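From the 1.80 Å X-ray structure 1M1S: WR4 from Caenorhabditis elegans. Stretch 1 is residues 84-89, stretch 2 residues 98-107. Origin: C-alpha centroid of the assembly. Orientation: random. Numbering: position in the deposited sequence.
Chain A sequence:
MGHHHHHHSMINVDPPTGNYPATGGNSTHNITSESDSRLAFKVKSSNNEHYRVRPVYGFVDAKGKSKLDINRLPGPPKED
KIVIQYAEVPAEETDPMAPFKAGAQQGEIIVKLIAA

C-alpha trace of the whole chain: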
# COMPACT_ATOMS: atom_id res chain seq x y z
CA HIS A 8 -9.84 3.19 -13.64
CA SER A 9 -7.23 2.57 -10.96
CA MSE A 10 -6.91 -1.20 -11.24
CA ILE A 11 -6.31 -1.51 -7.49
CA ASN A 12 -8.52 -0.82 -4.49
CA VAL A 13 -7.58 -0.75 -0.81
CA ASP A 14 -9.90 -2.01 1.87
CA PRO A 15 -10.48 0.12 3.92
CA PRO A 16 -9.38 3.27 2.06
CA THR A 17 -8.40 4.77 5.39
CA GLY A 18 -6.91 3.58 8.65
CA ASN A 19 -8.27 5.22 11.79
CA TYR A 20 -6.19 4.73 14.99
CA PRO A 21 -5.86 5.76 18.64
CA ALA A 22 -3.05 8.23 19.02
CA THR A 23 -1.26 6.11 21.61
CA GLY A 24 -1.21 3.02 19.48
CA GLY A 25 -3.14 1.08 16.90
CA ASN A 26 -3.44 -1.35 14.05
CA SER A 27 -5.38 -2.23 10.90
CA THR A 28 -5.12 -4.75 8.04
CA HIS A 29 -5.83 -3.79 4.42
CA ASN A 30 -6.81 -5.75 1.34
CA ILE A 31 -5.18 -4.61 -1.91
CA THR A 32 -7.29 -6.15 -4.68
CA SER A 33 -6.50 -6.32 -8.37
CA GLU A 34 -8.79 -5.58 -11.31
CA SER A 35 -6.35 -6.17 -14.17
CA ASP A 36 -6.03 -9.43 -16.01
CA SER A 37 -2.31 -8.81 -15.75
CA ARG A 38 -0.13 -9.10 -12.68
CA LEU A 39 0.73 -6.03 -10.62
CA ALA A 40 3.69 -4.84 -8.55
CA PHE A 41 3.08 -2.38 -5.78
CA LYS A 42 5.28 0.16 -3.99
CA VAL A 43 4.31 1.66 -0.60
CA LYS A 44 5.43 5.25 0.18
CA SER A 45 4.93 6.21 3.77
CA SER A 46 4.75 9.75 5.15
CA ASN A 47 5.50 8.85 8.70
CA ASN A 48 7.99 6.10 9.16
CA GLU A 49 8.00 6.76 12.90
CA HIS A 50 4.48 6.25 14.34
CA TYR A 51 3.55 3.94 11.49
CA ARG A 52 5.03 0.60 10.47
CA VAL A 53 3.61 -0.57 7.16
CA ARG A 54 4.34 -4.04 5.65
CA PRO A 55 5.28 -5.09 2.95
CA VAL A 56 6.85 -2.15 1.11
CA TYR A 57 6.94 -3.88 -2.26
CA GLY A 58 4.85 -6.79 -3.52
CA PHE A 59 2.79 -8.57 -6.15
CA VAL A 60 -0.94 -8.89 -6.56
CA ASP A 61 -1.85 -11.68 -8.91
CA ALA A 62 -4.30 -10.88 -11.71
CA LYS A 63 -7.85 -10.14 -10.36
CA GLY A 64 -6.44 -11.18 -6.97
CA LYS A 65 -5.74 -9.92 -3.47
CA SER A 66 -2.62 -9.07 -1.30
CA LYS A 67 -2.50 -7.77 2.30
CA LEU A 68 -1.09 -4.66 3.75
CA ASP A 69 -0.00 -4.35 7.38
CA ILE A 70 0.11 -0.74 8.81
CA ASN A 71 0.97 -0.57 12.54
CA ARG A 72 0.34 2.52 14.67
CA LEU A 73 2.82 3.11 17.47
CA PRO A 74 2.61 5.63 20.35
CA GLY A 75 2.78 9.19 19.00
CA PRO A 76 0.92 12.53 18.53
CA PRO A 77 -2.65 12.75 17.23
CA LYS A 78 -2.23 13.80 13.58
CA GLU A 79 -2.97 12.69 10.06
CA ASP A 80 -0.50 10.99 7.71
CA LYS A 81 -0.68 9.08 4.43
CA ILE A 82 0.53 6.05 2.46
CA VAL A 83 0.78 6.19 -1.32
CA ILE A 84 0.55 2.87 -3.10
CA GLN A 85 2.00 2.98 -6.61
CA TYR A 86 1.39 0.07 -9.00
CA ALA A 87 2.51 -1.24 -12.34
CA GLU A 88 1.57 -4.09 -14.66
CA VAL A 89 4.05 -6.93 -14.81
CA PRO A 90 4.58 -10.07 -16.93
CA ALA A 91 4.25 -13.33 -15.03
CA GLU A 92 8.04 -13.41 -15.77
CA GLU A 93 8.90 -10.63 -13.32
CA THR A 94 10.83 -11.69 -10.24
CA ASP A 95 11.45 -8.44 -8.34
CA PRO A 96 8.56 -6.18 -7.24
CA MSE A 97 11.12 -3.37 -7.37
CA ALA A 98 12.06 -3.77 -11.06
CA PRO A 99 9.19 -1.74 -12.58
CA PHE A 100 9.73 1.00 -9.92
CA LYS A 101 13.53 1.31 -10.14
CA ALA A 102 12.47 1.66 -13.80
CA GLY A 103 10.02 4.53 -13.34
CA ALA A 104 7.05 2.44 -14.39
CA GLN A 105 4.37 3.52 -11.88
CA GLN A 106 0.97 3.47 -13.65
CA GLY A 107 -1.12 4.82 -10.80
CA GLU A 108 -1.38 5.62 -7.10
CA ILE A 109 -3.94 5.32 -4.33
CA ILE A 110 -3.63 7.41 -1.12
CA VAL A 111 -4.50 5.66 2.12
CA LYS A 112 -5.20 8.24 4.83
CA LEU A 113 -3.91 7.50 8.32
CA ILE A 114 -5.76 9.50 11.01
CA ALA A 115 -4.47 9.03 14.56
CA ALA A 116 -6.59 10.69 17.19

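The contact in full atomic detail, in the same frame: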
# COMPACT_ATOMS: atom_id res chain seq x y z
N ILE A 84 0.24 4.14 -2.46
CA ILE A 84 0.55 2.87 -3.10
C ILE A 84 0.63 3.11 -4.59
O ILE A 84 -0.32 3.61 -5.19
CB ILE A 84 -0.51 1.78 -2.81
CG1 ILE A 84 -0.68 1.61 -1.31
CG2 ILE A 84 -0.07 0.43 -3.39
CD1 ILE A 84 -1.94 0.97 -0.99
N GLN A 85 1.80 2.85 -5.16
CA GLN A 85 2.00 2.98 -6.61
C GLN A 85 1.94 1.57 -7.16
O GLN A 85 2.29 0.63 -6.44
CB GLN A 85 3.37 3.57 -6.93
CG GLN A 85 3.63 4.98 -6.39
CD GLN A 85 4.83 5.65 -7.04
OE1 GLN A 85 5.80 4.98 -7.40
NE2 GLN A 85 4.76 6.97 -7.21
N TYR A 86 1.45 1.40 -8.38
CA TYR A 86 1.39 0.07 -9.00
C TYR A 86 1.90 0.06 -10.42
O TYR A 86 2.14 1.11 -11.00
CB TYR A 86 -0.01 -0.57 -8.94
CG TYR A 86 -1.11 0.26 -9.53
CD1 TYR A 86 -1.45 0.18 -10.90
CD2 TYR A 86 -1.82 1.15 -8.72
CE1 TYR A 86 -2.47 1.00 -11.43
CE2 TYR A 86 -2.82 1.94 -9.23
CZ TYR A 86 -3.14 1.87 -10.57
OH TYR A 86 -4.08 2.74 -11.03
N ALA A 87 2.03 -1.12 -10.99
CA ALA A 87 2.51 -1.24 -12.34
C ALA A 87 2.13 -2.61 -12.81
O ALA A 87 2.04 -3.50 -11.99
CB ALA A 87 4.02 -1.11 -12.34
N GLU A 88 1.91 -2.78 -14.11
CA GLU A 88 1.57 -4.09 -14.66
C GLU A 88 2.85 -4.85 -14.90
O GLU A 88 3.85 -4.25 -15.30
CB GLU A 88 0.84 -3.93 -15.97
CG GLU A 88 -0.57 -3.54 -15.76
CD GLU A 88 -1.10 -2.72 -16.90
OE1 GLU A 88 -0.62 -2.93 -18.04
OE2 GLU A 88 -1.98 -1.86 -16.66
N VAL A 89 2.84 -6.14 -14.63
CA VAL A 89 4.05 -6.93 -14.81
C VAL A 89 3.81 -8.30 -15.45
O VAL A 89 2.77 -8.94 -15.20
CB VAL A 89 4.81 -7.12 -13.45
CG1 VAL A 89 5.29 -5.79 -12.90
CG2 VAL A 89 3.93 -7.83 -12.43
N ALA A 98 11.64 -4.00 -9.68
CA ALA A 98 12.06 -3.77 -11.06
C ALA A 98 11.26 -2.70 -11.83
O ALA A 98 11.87 -1.76 -12.35
CB ALA A 98 12.12 -5.07 -11.84
N PRO A 99 9.91 -2.79 -11.84
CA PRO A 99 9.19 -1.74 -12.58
C PRO A 99 9.17 -0.36 -11.88
O PRO A 99 8.70 0.60 -12.45
CB PRO A 99 7.78 -2.33 -12.74
CG PRO A 99 7.62 -3.11 -11.52
CD PRO A 99 8.96 -3.82 -11.37
N PHE A 100 9.69 -0.28 -10.65
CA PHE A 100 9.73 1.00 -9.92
C PHE A 100 11.09 1.67 -10.01
O PHE A 100 11.18 2.89 -10.11
CB PHE A 100 9.26 0.82 -8.47
CG PHE A 100 7.84 0.33 -8.36
CD1 PHE A 100 7.58 -0.95 -7.89
CD2 PHE A 100 6.78 1.12 -8.81
CE1 PHE A 100 6.28 -1.47 -7.87
CE2 PHE A 100 5.47 0.62 -8.81
CZ PHE A 100 5.22 -0.69 -8.33
N LYS A 101 12.15 0.85 -9.98
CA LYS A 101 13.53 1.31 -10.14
C LYS A 101 13.63 1.79 -11.59
O LYS A 101 14.60 2.44 -12.00
CB LYS A 101 14.50 0.13 -9.94
CG LYS A 101 14.74 -0.33 -8.51
CD LYS A 101 15.68 -1.54 -8.48
CE LYS A 101 16.30 -1.72 -7.10
NZ LYS A 101 17.12 -2.94 -7.02
N ALA A 102 12.62 1.37 -12.37
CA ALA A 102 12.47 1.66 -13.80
C ALA A 102 11.63 2.90 -14.09
O ALA A 102 11.64 3.40 -15.22
CB ALA A 102 11.85 0.46 -14.51
N GLY A 103 10.86 3.36 -13.11
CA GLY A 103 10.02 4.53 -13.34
C GLY A 103 8.77 4.12 -14.10
O GLY A 103 8.28 4.83 -14.98
N ALA A 104 8.23 2.97 -13.72
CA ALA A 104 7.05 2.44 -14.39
C ALA A 104 5.72 2.52 -13.64
O ALA A 104 4.77 1.80 -13.97
CB ALA A 104 7.33 1.03 -14.89
N GLN A 105 5.64 3.35 -12.60
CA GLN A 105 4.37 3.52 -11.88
C GLN A 105 3.26 3.92 -12.87
O GLN A 105 3.45 4.81 -13.72
CB GLN A 105 4.51 4.56 -10.77
CG GLN A 105 5.02 5.93 -11.21
CD GLN A 105 6.53 6.00 -11.26
OE1 GLN A 105 7.17 5.30 -12.04
NE2 GLN A 105 7.11 6.84 -10.42
N GLN A 106 2.12 3.23 -12.78
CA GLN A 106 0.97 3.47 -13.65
C GLN A 106 -0.21 4.08 -12.90
O GLN A 106 -1.26 4.34 -13.49
CB GLN A 106 0.50 2.16 -14.29
CG GLN A 106 1.46 1.54 -15.29
CD GLN A 106 1.11 0.09 -15.59
OE1 GLN A 106 -0.03 -0.35 -15.35
NE2 GLN A 106 2.09 -0.67 -16.06
N GLY A 107 -0.05 4.25 -11.60
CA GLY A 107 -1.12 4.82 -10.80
C GLY A 107 -0.85 4.76 -9.31
O GLY A 107 -0.02 3.98 -8.85
O HOH W 1 -3.84 2.50 -13.91

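Two backbone hydrogen bonds, both made by Tyr 86, fasten the strand that runs through stretch 1 to the end of the second stretch. The backbone N of Gln 106 donates to Tyr 86 O at 2.8 Å, nearly straight at 170°. In return Tyr 86 N donates to Gly 107 O at 3.0 Å, more bent at 147°. Because these bonds use main-chain atoms, they do not depend on the side chains of the residues involved. Each acceptor also receives a CA-H...O contact: Gln 85 CA lies 3.2 Å from Gly 107 O, and Gln 105 CA lies 3.4 Å from Tyr 86 O.

The side chain of Tyr 86 adds to what its backbone begins. With chi1 in the p rotamer, the ring lies against Gly 107, whose CA sits over the ring face, 4.0 Å from the ring centroid, in a CH-pi contact. Glycine suits this place: an ideal CB on Gly 107 would fall 2.1 Å from Tyr 86 OH, a clash. The phenol hydroxyl, at the far end of the ring, donates to a water, Tyr 86 OH to water O 2.9 Å, and the same water donates to Gln 106 O at 3.2 Å. A tyrosine can thus bury its ring while its polar tip remains hydrogen-bonded.

At Glu 88, further along the strand, the extended side chain of Gln 106 (chi1 m, chi2 t) reaches across from the other stretch. Its amide end lies beside both the backbone and the carboxylate of Glu 88, an exposed, polar setting that suits two hydrophilic side chains. Gln 106 has the largest area covered by the partner stretch, although it remains exposed overall.

The packing is largely apolar where Pro 99 and Phe 100, in a weakly bonded helix of about residues 98-101, meet the strand. Ala 87 CB meets Pro 99 CB at 4.0 Å and Phe 100 CE2 at 4.2 Å; its short side chain lets the backbone of Ala 104 come close, Ala 87 CB to Ala 104 O 3.4 Å. The flat apolar ring of Phe 100 spans Gln 85, Tyr 86 and Ala 87: Gln 85 CB, on a buried residue, lies 4.1 Å from Phe 100 CE2, and Tyr 86 CA lies at the ring edge, 4.0 Å from Phe 100 CZ. Pro 99 points toward the strand, and Pro 99 CG touches Val 89 CG1 at 3.8 Å, a compact apolar pair.

Between helix and bonded segment the chain turns at Gly 103, in a Schellman motif whose positive phi favours glycine. Altogether the two stretches bury 571 Å², summed over both sides.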